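Local structure of anabena Tic22 (Anabaena sp., 4EV1) at residues Ala116-Leu119 with Leu120-Ser123; Phe162-Lys165 with Gln166-Gln169. The protein probably acts as a chaperone in protein transport, as a cyanobacterial member of the Tic22-like family associated with thylakoids. One frame throughout, in Å; residues are numbered along the deposited sequence.

Contact 1 (Ala116-Leu119 with Leu120-Ser123); sequences AMDL and LRQS
The backbone N-H groups of Leu120 and Arg121 bond to the carbonyls of Ala116 and Met117, four residues earlier, in the last turn of helix 110-121, a C-terminal helix end whose hydrogen bonds of this spacing continue as far as Gln122, the first residue to leave helical geometry. Gln122 N closes the series on Asp118 O, at a longer 3.3 Å. Arg121 illustrates how a long side chain runs back along such a turn. Its CB lies against Asp118 O, and CG, set beside the backbone N and anti to the carbonyl carbon (chi1 -56°), settles 3.2 Å from Met117 O. CD is already drawing off from that oxygen, and a bend at chi3 then swings the guanidinium toward the acid of Asp118. There NH2 stops 4.4 Å from Asp118 OD1, too far for a salt bridge, although the opposite charges probably still attract; Asp118 OD2 has a long, weak ion pair with Lys114. Toward the sheet, Leu119, Leu120 and Ala116 touch Val186 of strand 183-188. Past the helical turn, Gln122 bends at chi2 and crosses Leu119 obliquely, its amide NE2 coming 3.9 Å from Leu119 CD2.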
loop_
_atom_site.group_PDB
_atom_site.type_symbol
_atom_site.label_atom_id
_atom_site.label_comp_id
_atom_site.label_asym_id
_atom_site.label_seq_id
_atom_site.Cartn_x
_atom_site.Cartn_y
_atom_site.Cartn_z
ATOM N N ALA A 116 -3.683 -10.788 -8.627
ATOM C CA ALA A 116 -3.730 -9.739 -9.644
ATOM C C ALA A 116 -3.491 -10.308 -11.047
ATOM O O ALA A 116 -4.188 -9.961 -11.989
ATOM C CB ALA A 116 -2.683 -8.666 -9.359
ATOM N N MET A 117 -2.468 -11.136 -11.178
ATOM C CA MET A 117 -2.167 -11.797 -12.452
ATOM C C MET A 117 -3.307 -12.715 -12.936
ATOM O O MET A 117 -3.662 -12.690 -14.114
ATOM C CB MET A 117 -0.854 -12.567 -12.309
ATOM C CG MET A 117 0.349 -11.644 -12.262
ATOM S SD MET A 117 1.713 -12.523 -11.531
ATOM C CE MET A 117 3.131 -11.931 -12.427
ATOM N N ASP A 118 -3.893 -13.491 -12.025
ATOM C CA ASP A 118 -5.061 -14.342 -12.334
ATOM C C ASP A 118 -6.202 -13.519 -12.932
ATOM O O ASP A 118 -6.740 -13.846 -13.995
ATOM C CB ASP A 118 -5.572 -15.036 -11.062
ATOM C CG ASP A 118 -4.606 -16.091 -10.526
ATOM O OD1 ASP A 118 -3.689 -16.503 -11.268
ATOM O OD2 ASP A 118 -4.769 -16.515 -9.357
ATOM N N LEU A 119 -6.567 -12.438 -12.250
ATOM C CA LEU A 119 -7.611 -11.532 -12.756
ATOM C C LEU A 119 -7.250 -10.903 -14.114
ATOM O O LEU A 119 -8.123 -10.740 -14.978
ATOM C CB LEU A 119 -7.968 -10.454 -11.724
ATOM C CG LEU A 119 -8.803 -10.885 -10.520
ATOM C CD1 LEU A 119 -8.781 -9.807 -9.448
ATOM C CD2 LEU A 119 -10.240 -11.187 -10.934
ATOM N N LEU A 120 -5.975 -10.587 -14.324
ATOM C CA LEU A 120 -5.549 -9.982 -15.590
ATOM C C LEU A 120 -5.763 -10.973 -16.758
ATOM O O LEU A 120 -6.278 -10.581 -17.805
ATOM C CB LEU A 120 -4.101 -9.461 -15.517
ATOM C CG LEU A 120 -3.890 -8.158 -14.710
ATOM C CD1 LEU A 120 -2.407 -7.914 -14.476
ATOM C CD2 LEU A 120 -4.538 -6.936 -15.368
ATOM N N ARG A 121 -5.409 -12.244 -16.548
ATOM C CA ARG A 121 -5.719 -13.343 -17.505
ATOM C C ARG A 121 -7.190 -13.357 -17.930
ATOM O O ARG A 121 -7.504 -13.292 -19.116
ATOM C CB ARG A 121 -5.369 -14.720 -16.922
ATOM C CG ARG A 121 -3.915 -14.830 -16.488
ATOM C CD ARG A 121 -3.438 -16.239 -16.114
ATOM N NE ARG A 121 -4.099 -17.346 -16.808
ATOM C CZ ARG A 121 -5.039 -18.134 -16.277
ATOM N NH1 ARG A 121 -5.546 -19.117 -17.010
ATOM N NH2 ARG A 121 -5.487 -17.945 -15.031
ATOM N N GLN A 122 -8.089 -13.423 -16.958
ATOM C CA GLN A 122 -9.535 -13.373 -17.261
ATOM C C GLN A 122 -10.078 -11.952 -17.554
ATOM O O GLN A 122 -11.205 -11.613 -17.205
ATOM C CB GLN A 122 -10.399 -14.131 -16.214
ATOM C CG GLN A 122 -9.816 -14.311 -14.809
ATOM C CD GLN A 122 -10.849 -14.144 -13.692
ATOM O OE1 GLN A 122 -11.886 -13.483 -13.863
ATOM N NE2 GLN A 122 -10.550 -14.716 -12.529
ATOM N N SER A 123 -9.269 -11.127 -18.202
ATOM C CA SER A 123 -9.763 -9.927 -18.870
ATOM C C SER A 123 -9.124 -9.785 -20.254
ATOM O O SER A 123 -9.282 -8.752 -20.915
ATOM C CB SER A 123 -9.459 -8.693 -18.025
ATOM O OG SER A 123 -8.068 -8.574 -17.807
#

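Contact 2 (Phe162-Lys165 with Gln166-Gln169); sequences FLSK and QDAQ
The backbone turns from strand 156-162 into helix 165-175, where Ser164 O receives weak hydrogen bonds from Asp167 N and Ala168 N before Gln169 N makes a firmer one to Lys165 O at 2.9 Å. Over this first turn lies the ring of Phe162, one face turned to the peptide joining Asp167 to Ala168: Asp167 C sits 4.1 Å above the ring centre, and Ala168 N is offset toward the rim. On that one face the neighbours are split between the two ring flanks, CD1 touching Asp167 CB at 3.4 Å and CD2 packing on Ala168 CB at 3.7 Å. An alanine in place of Phe162 would remove this ring and is likely to leave a gap over the Asp167-Ala168 peptide, with Ala168 CB losing an apolar neighbour. Ser164 OG, anti to its own N (chi1 -174°), points to the Gln166 amide, whose NE2 donates to it at 3.2 Å with the oxygen close to the amide plane. The same hydroxyl is hydrogen-bonded to Glu112, which also takes the N-H of Lys165. A water that accepts from Ser164 N lies 2.8 Å from Asp167 OD2, to which it probably donates; that carboxylate oxygen also forms a salt bridge with Arg216. Ser164 thus occupies the N-cap of a strand-to-helix junction, with a water that probably links its backbone N-H to the carboxylate of Asp167, the third residue after the cap.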
loop_
_atom_site.group_PDB
_atom_site.type_symbol
_atom_site.label_atom_id
_atom_site.label_comp_id
_atom_site.label_asym_id
_atom_site.label_seq_id
_atom_site.Cartn_x
_atom_site.Cartn_y
_atom_site.Cartn_z
ATOM N N PHE A 162 -9.729 -2.047 -2.833
ATOM C CA PHE A 162 -9.236 -3.027 -1.882
ATOM C C PHE A 162 -7.790 -3.359 -2.133
ATOM O O PHE A 162 -7.378 -3.622 -3.276
ATOM C CB PHE A 162 -10.067 -4.304 -1.944
ATOM C CG PHE A 162 -11.539 -4.080 -1.655
ATOM C CD1 PHE A 162 -11.998 -3.941 -0.337
ATOM C CD2 PHE A 162 -12.447 -3.971 -2.688
ATOM C CE1 PHE A 162 -13.357 -3.722 -0.074
ATOM C CE2 PHE A 162 -13.798 -3.768 -2.437
ATOM C CZ PHE A 162 -14.255 -3.641 -1.143
ATOM N N LEU A 163 -7.026 -3.411 -1.056
ATOM C CA LEU A 163 -5.654 -3.904 -1.137
ATOM C C LEU A 163 -5.631 -5.442 -1.139
ATOM O O LEU A 163 -4.602 -6.065 -1.482
ATOM C CB LEU A 163 -4.816 -3.363 0.012
ATOM C CG LEU A 163 -4.175 -1.974 -0.095
ATOM C CD1 LEU A 163 -3.146 -1.928 -1.270
ATOM C CD2 LEU A 163 -5.187 -0.848 -0.202
ATOM N N SER A 164 -6.758 -6.057 -0.782
ATOM C CA SER A 164 -6.856 -7.484 -0.785
ATOM C C SER A 164 -7.958 -8.032 -1.711
ATOM O O SER A 164 -9.123 -7.677 -1.588
ATOM C CB SER A 164 -7.066 -7.969 0.636
ATOM O OG SER A 164 -7.025 -9.355 0.597
ATOM N N LYS A 165 -7.564 -8.913 -2.604
ATOM C CA LYS A 165 -8.474 -9.464 -3.577
ATOM C C LYS A 165 -9.659 -10.168 -2.975
ATOM O O LYS A 165 -10.711 -10.058 -3.485
ATOM C CB LYS A 165 -7.758 -10.358 -4.550
ATOM C CG LYS A 165 -8.567 -10.739 -5.703
ATOM C CD LYS A 165 -8.084 -11.986 -6.192
ATOM C CE LYS A 165 -9.207 -12.919 -6.370
ATOM N NZ LYS A 165 -9.632 -12.778 -7.764
ATOM N N GLN A 166 -9.461 -10.873 -1.881
ATOM C CA GLN A 166 -10.545 -11.579 -1.188
ATOM C C GLN A 166 -11.658 -10.639 -0.749
ATOM O O GLN A 166 -12.833 -11.000 -0.815
ATOM C CB GLN A 166 -10.031 -12.395 0.016
ATOM C CG GLN A 166 -9.572 -11.511 1.161
ATOM C CD GLN A 166 -8.782 -12.257 2.236
ATOM O OE1 GLN A 166 -9.358 -13.048 2.999
ATOM N NE2 GLN A 166 -7.469 -11.963 2.335
ATOM N N ASP A 167 -11.307 -9.426 -0.338
ATOM C CA ASP A 167 -12.310 -8.430 0.023
ATOM C C ASP A 167 -13.084 -7.967 -1.226
ATOM O O ASP A 167 -14.275 -7.735 -1.140
ATOM C CB ASP A 167 -11.692 -7.191 0.676
ATOM C CG ASP A 167 -11.206 -7.449 2.084
ATOM O OD1 ASP A 167 -11.945 -8.048 2.905
ATOM O OD2 ASP A 167 -10.076 -7.053 2.357
ATOM N N ALA A 168 -12.401 -7.796 -2.359
ATOM C CA ALA A 168 -13.101 -7.454 -3.620
ATOM C C ALA A 168 -13.986 -8.619 -4.075
ATOM O O ALA A 168 -15.092 -8.385 -4.583
ATOM C CB ALA A 168 -12.141 -7.078 -4.722
ATOM N N GLN A 169 -13.525 -9.860 -3.907
ATOM C CA GLN A 169 -14.330 -11.024 -4.340
ATOM C C GLN A 169 -15.612 -11.079 -3.532
ATOM O O GLN A 169 -16.669 -11.481 -4.045
ATOM C CB GLN A 169 -13.564 -12.351 -4.211
ATOM C CG GLN A 169 -12.882 -12.845 -5.510
ATOM C CD GLN A 169 -13.857 -13.438 -6.545
ATOM O OE1 GLN A 169 -13.723 -13.189 -7.750
ATOM N NE2 GLN A 169 -14.836 -14.211 -6.080
HETATM O O HOH W 1 -8.769 -4.969 1.079
#

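Contacts 1 and 2 are local turns at opposite ends of their helices: 116-123 closes helix 110-121, whereas 162-169 opens helix 165-175. Their centres are about 14 Å apart, yet they touch directly where Lys165 NZ packs 3.4 Å from Leu119 CG. Strands supply further common ground, since Phe136 of strand 134-139 meets Leu119, Lys165 and Ala168, and Ile184 of strand 183-188 meets Leu119, Ala168 and Gln169. Glu112, earlier on the helix that contact 1 ends, also bonds to the cap of contact 2. A sulfate about 4 Å from the Gln169 side chain and an ethanediol about 4 Å from that of Ser164 probably come from the crystallisation liquor.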